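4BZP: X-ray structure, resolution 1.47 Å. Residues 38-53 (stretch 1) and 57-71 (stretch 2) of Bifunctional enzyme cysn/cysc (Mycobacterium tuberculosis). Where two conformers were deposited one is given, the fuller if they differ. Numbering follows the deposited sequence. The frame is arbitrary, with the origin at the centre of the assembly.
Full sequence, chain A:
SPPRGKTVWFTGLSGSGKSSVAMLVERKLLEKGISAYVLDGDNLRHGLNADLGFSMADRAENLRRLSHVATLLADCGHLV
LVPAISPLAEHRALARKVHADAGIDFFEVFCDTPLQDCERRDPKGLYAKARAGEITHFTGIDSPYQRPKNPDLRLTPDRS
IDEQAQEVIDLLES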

# COMPACT_ATOMS: atom_id res chain seq x y z
N VAL A 38 6.88 1.82 -10.08
CA VAL A 38 6.29 3.13 -10.32
C VAL A 38 4.94 3.16 -9.66
O VAL A 38 4.03 2.40 -10.05
CB VAL A 38 6.18 3.49 -11.82
CG1 VAL A 38 5.47 4.82 -11.99
CG2 VAL A 38 7.55 3.51 -12.45
N LEU A 39 4.81 3.98 -8.63
CA LEU A 39 3.61 4.14 -7.86
C LEU A 39 2.90 5.40 -8.30
O LEU A 39 3.31 6.53 -7.96
CB LEU A 39 3.99 4.18 -6.38
CG LEU A 39 2.80 4.35 -5.42
CD1 LEU A 39 1.94 3.13 -5.43
CD2 LEU A 39 3.30 4.67 -4.03
N ASP A 40 1.86 5.18 -9.09
CA ASP A 40 1.16 6.32 -9.73
C ASP A 40 -0.24 6.40 -9.10
O ASP A 40 -1.01 5.43 -9.13
CB ASP A 40 1.13 6.14 -11.25
CG ASP A 40 0.67 7.42 -12.00
OD1 ASP A 40 -0.26 8.11 -11.56
OD2 ASP A 40 1.25 7.74 -13.06
N GLY A 41 -0.50 7.56 -8.54
CA GLY A 41 -1.80 7.86 -7.93
C GLY A 41 -2.98 7.64 -8.86
O GLY A 41 -4.08 7.27 -8.42
N ASP A 42 -2.81 7.88 -10.16
CA ASP A 42 -3.93 7.69 -11.08
C ASP A 42 -4.39 6.23 -11.05
O ASP A 42 -5.61 5.97 -11.00
CB ASP A 42 -3.58 8.13 -12.50
CG ASP A 42 -3.55 9.65 -12.65
OD1 ASP A 42 -3.94 10.36 -11.70
OD2 ASP A 42 -3.17 10.14 -13.75
N ASN A 43 -3.42 5.30 -10.98
CA ASN A 43 -3.67 3.87 -10.84
C ASN A 43 -4.39 3.55 -9.49
O ASN A 43 -5.37 2.83 -9.45
CB ASN A 43 -2.34 3.08 -10.97
CG ASN A 43 -1.70 3.19 -12.37
OD1 ASN A 43 -2.41 3.27 -13.37
ND2 ASN A 43 -0.37 3.16 -12.45
N LEU A 44 -3.94 4.17 -8.44
CA LEU A 44 -4.48 3.89 -7.08
C LEU A 44 -5.89 4.43 -6.88
O LEU A 44 -6.66 3.92 -6.10
CB LEU A 44 -3.61 4.56 -6.03
CG LEU A 44 -2.22 4.13 -5.58
CD1 LEU A 44 -1.81 4.92 -4.35
CD2 LEU A 44 -2.20 2.65 -5.28
N ARG A 45 -6.22 5.50 -7.57
CA ARG A 45 -7.57 6.06 -7.43
C ARG A 45 -8.69 5.10 -7.86
O ARG A 45 -9.83 5.31 -7.48
CB ARG A 45 -7.67 7.40 -8.16
CG ARG A 45 -7.13 8.54 -7.31
CD ARG A 45 -7.24 9.85 -8.07
NE ARG A 45 -6.93 11.03 -7.28
CZ ARG A 45 -7.78 11.63 -6.44
NH1 ARG A 45 -9.01 11.13 -6.24
NH2 ARG A 45 -7.42 12.76 -5.83
N HIS A 46 -8.37 4.08 -8.62
CA HIS A 46 -9.38 3.12 -9.05
C HIS A 46 -9.68 2.04 -7.97
O HIS A 46 -10.70 1.36 -8.00
CB HIS A 46 -8.91 2.41 -10.33
CG HIS A 46 -8.50 3.35 -11.43
ND1 HIS A 46 -9.34 4.35 -11.90
CD2 HIS A 46 -7.35 3.45 -12.14
CE1 HIS A 46 -8.71 5.02 -12.85
NE2 HIS A 46 -7.51 4.49 -13.02
N GLY A 47 -8.76 1.91 -7.02
CA GLY A 47 -8.79 0.83 -6.00
C GLY A 47 -8.66 1.41 -4.61
O GLY A 47 -9.63 1.86 -4.02
N LEU A 48 -7.44 1.47 -4.11
CA LEU A 48 -7.17 1.96 -2.76
C LEU A 48 -7.84 3.28 -2.48
O LEU A 48 -8.44 3.46 -1.43
CB LEU A 48 -5.67 2.08 -2.53
CG LEU A 48 -5.25 2.65 -1.18
CD1 LEU A 48 -5.74 1.81 -0.02
CD2 LEU A 48 -3.74 2.85 -1.12
N ASN A 49 -7.72 4.19 -3.46
CA ASN A 49 -8.19 5.53 -3.30
C ASN A 49 -9.50 5.83 -4.00
O ASN A 49 -9.81 7.01 -4.27
CB ASN A 49 -7.03 6.51 -3.62
CG ASN A 49 -5.90 6.39 -2.63
OD1 ASN A 49 -6.01 5.93 -1.51
ND2 ASN A 49 -4.71 6.90 -3.08
N ALA A 50 -10.28 4.81 -4.25
CA ALA A 50 -11.60 4.97 -4.85
C ALA A 50 -12.55 5.84 -4.06
O ALA A 50 -13.53 6.33 -4.64
CB ALA A 50 -12.24 3.61 -5.13
N ASP A 51 -12.35 5.98 -2.77
CA ASP A 51 -13.20 6.81 -1.93
C ASP A 51 -12.95 8.31 -2.14
O ASP A 51 -13.77 9.13 -1.69
CB ASP A 51 -13.01 6.48 -0.47
CG ASP A 51 -11.57 6.68 0.02
OD1 ASP A 51 -10.63 6.22 -0.68
OD2 ASP A 51 -11.43 7.23 1.12
N LEU A 52 -11.83 8.68 -2.75
CA LEU A 52 -11.46 10.10 -2.87
C LEU A 52 -11.98 10.71 -4.15
O LEU A 52 -11.97 10.09 -5.22
CB LEU A 52 -9.94 10.23 -2.86
CG LEU A 52 -9.27 9.77 -1.56
CD1 LEU A 52 -7.74 9.96 -1.68
CD2 LEU A 52 -9.80 10.54 -0.41
N GLY A 53 -12.32 11.99 -4.05
CA GLY A 53 -12.56 12.81 -5.24
C GLY A 53 -11.41 13.76 -5.47
O GLY A 53 -10.24 13.44 -5.16
N ALA A 57 -8.72 18.97 -0.35
CA ALA A 57 -8.46 18.03 0.74
C ALA A 57 -8.24 16.63 0.25
O ALA A 57 -7.29 15.94 0.73
CB ALA A 57 -9.62 18.08 1.72
N ASP A 58 -9.02 16.21 -0.73
CA ASP A 58 -8.90 14.89 -1.28
C ASP A 58 -7.60 14.79 -2.07
O ASP A 58 -6.94 13.74 -2.05
CB ASP A 58 -10.07 14.52 -2.16
CG ASP A 58 -11.31 14.12 -1.35
OD1 ASP A 58 -11.29 14.22 -0.12
OD2 ASP A 58 -12.30 13.72 -1.99
N ARG A 59 -7.17 15.86 -2.75
CA ARG A 59 -5.89 15.80 -3.43
C ARG A 59 -4.71 15.68 -2.44
O ARG A 59 -3.75 14.95 -2.70
CB ARG A 59 -5.71 17.06 -4.29
CG ARG A 59 -6.62 17.09 -5.49
CD ARG A 59 -6.28 18.32 -6.27
NE ARG A 59 -7.25 18.70 -7.26
CZ ARG A 59 -7.03 19.62 -8.22
NH1 ARG A 59 -5.84 20.23 -8.34
NH2 ARG A 59 -8.01 19.92 -9.07
N ALA A 60 -4.77 16.36 -1.31
CA ALA A 60 -3.79 16.26 -0.27
C ALA A 60 -3.78 14.86 0.35
O ALA A 60 -2.71 14.28 0.60
CB ALA A 60 -3.93 17.29 0.82
N GLU A 61 -4.96 14.29 0.56
CA GLU A 61 -5.06 12.96 1.18
C GLU A 61 -4.55 11.90 0.21
O GLU A 61 -3.94 10.94 0.67
CB GLU A 61 -6.53 12.73 1.57
CG GLU A 61 -6.79 11.33 2.11
CD GLU A 61 -6.10 11.03 3.43
OE1 GLU A 61 -5.53 11.90 4.10
OE2 GLU A 61 -6.14 9.84 3.80
N ASN A 62 -4.78 12.03 -1.08
CA ASN A 62 -4.21 11.16 -2.08
C ASN A 62 -2.69 11.10 -1.91
O ASN A 62 -2.12 10.00 -1.86
CB ASN A 62 -4.61 11.65 -3.47
CG ASN A 62 -4.08 10.81 -4.55
OD1 ASN A 62 -4.44 9.63 -4.66
ND2 ASN A 62 -3.22 11.38 -5.38
N LEU A 63 -2.03 12.24 -1.77
CA LEU A 63 -0.60 12.30 -1.63
C LEU A 63 -0.20 11.74 -0.29
O LEU A 63 0.84 11.04 -0.24
CB LEU A 63 -0.08 13.72 -1.82
CG LEU A 63 -0.28 14.33 -3.19
CD1 LEU A 63 -0.02 15.80 -3.17
CD2 LEU A 63 0.59 13.62 -4.22
N ARG A 64 -0.91 12.02 0.78
CA ARG A 64 -0.58 11.46 2.08
C ARG A 64 -0.57 9.93 2.01
O ARG A 64 0.35 9.26 2.47
CB ARG A 64 -1.57 11.95 3.14
CG ARG A 64 -1.16 11.60 4.55
CD ARG A 64 -2.27 11.83 5.61
NE ARG A 64 -3.34 10.87 5.46
CZ ARG A 64 -3.29 9.61 5.96
NH1 ARG A 64 -2.23 9.20 6.64
NH2 ARG A 64 -4.28 8.81 5.73
N ARG A 65 -1.62 9.36 1.41
CA ARG A 65 -1.70 7.91 1.34
C ARG A 65 -0.58 7.40 0.44
O ARG A 65 0.03 6.34 0.75
CB ARG A 65 -3.04 7.49 0.81
CG ARG A 65 -4.20 7.79 1.73
CD ARG A 65 -5.46 7.25 1.17
NE ARG A 65 -6.65 7.79 1.83
CZ ARG A 65 -7.89 7.46 1.46
NH1 ARG A 65 -8.08 6.68 0.45
NH2 ARG A 65 -8.90 8.06 2.07
N LEU A 66 -0.32 8.04 -0.70
CA LEU A 66 0.76 7.63 -1.58
C LEU A 66 2.07 7.60 -0.77
O LEU A 66 2.91 6.68 -0.97
CB LEU A 66 0.88 8.59 -2.79
CG LEU A 66 0.08 8.38 -4.08
CD1 LEU A 66 0.16 9.53 -5.02
CD2 LEU A 66 0.71 7.23 -4.82
N SER A 67 2.32 8.58 0.08
CA SER A 67 3.56 8.56 0.84
C SER A 67 3.69 7.33 1.75
O SER A 67 4.78 6.78 1.86
CB SER A 67 3.77 9.85 1.61
OG SER A 67 2.93 9.98 2.76
N HIS A 68 2.61 6.87 2.34
CA HIS A 68 2.63 5.67 3.17
C HIS A 68 2.73 4.39 2.36
O HIS A 68 3.44 3.46 2.76
CB HIS A 68 1.38 5.65 4.07
CG HIS A 68 1.45 6.62 5.19
ND1 HIS A 68 2.27 6.46 6.29
CD2 HIS A 68 0.77 7.76 5.39
CE1 HIS A 68 2.15 7.51 7.08
NE2 HIS A 68 1.26 8.33 6.55
N VAL A 69 2.11 4.33 1.19
CA VAL A 69 2.26 3.17 0.32
C VAL A 69 3.70 3.10 -0.15
O VAL A 69 4.30 2.03 -0.17
CB VAL A 69 1.26 3.15 -0.82
CG1 VAL A 69 1.55 2.00 -1.76
CG2 VAL A 69 -0.15 3.15 -0.26
N ALA A 70 4.28 4.24 -0.50
CA ALA A 70 5.68 4.23 -0.89
C ALA A 70 6.58 3.74 0.22
O ALA A 70 7.52 2.97 -0.05
CB ALA A 70 6.10 5.61 -1.32
N THR A 71 6.34 4.15 1.46
CA THR A 71 7.23 3.70 2.57
C THR A 71 7.05 2.24 2.77
O THR A 71 8.05 1.53 3.04
CB THR A 71 7.07 4.40 3.93
OG1 THR A 71 5.77 4.08 4.47
CG2 THR A 71 7.33 5.88 3.83

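Stretch 1, a short helical turn followed by successive type I turns, packs along the helix of stretch 2, and together they bury 759 Å². Charged and polar bonds centre on Arg-65, whose extended side chain (m, t, t) reaches across the contact. Its NH1 donates to Asp-51 OD1 and its NH2 to Asp-51 OD2, each at 2.8 Å, a two-pronged salt bridge; NH1 also donates to Asn-49 OD1 at 2.9 Å. These acceptors lie at the guanidinium edge, where its N-H groups point, while Leu-52 CD2 covers one face, 3.6 Å from Arg-65 NH2. Within the helix, Glu-61 OE2 accepts from Arg-65 NE at 2.9 Å, steadying the arginine. The amide of Asn-49 serves both ways, its ND2 giving a weak bond to Asn-62 OD1 at 3.2 Å. Farther along, Asp-58 OD2 accepts from the backbone Gly-53 N at 2.7 Å, and Arg-45 NH1 holds Gly-53 O at 2.8 Å within stretch 1. Apolar packing joins the other end: Leu-66 CD2 meets Leu-39 CG at 3.6 Å and Leu-44 CD1 at 3.5 Å, and Val-69 CG2 meets Leu-48 CD2 at 3.7 Å, all five residues buried. Gly-41 fits closely here: a CB would lie only 3.1 Å from Leu-66 CD1.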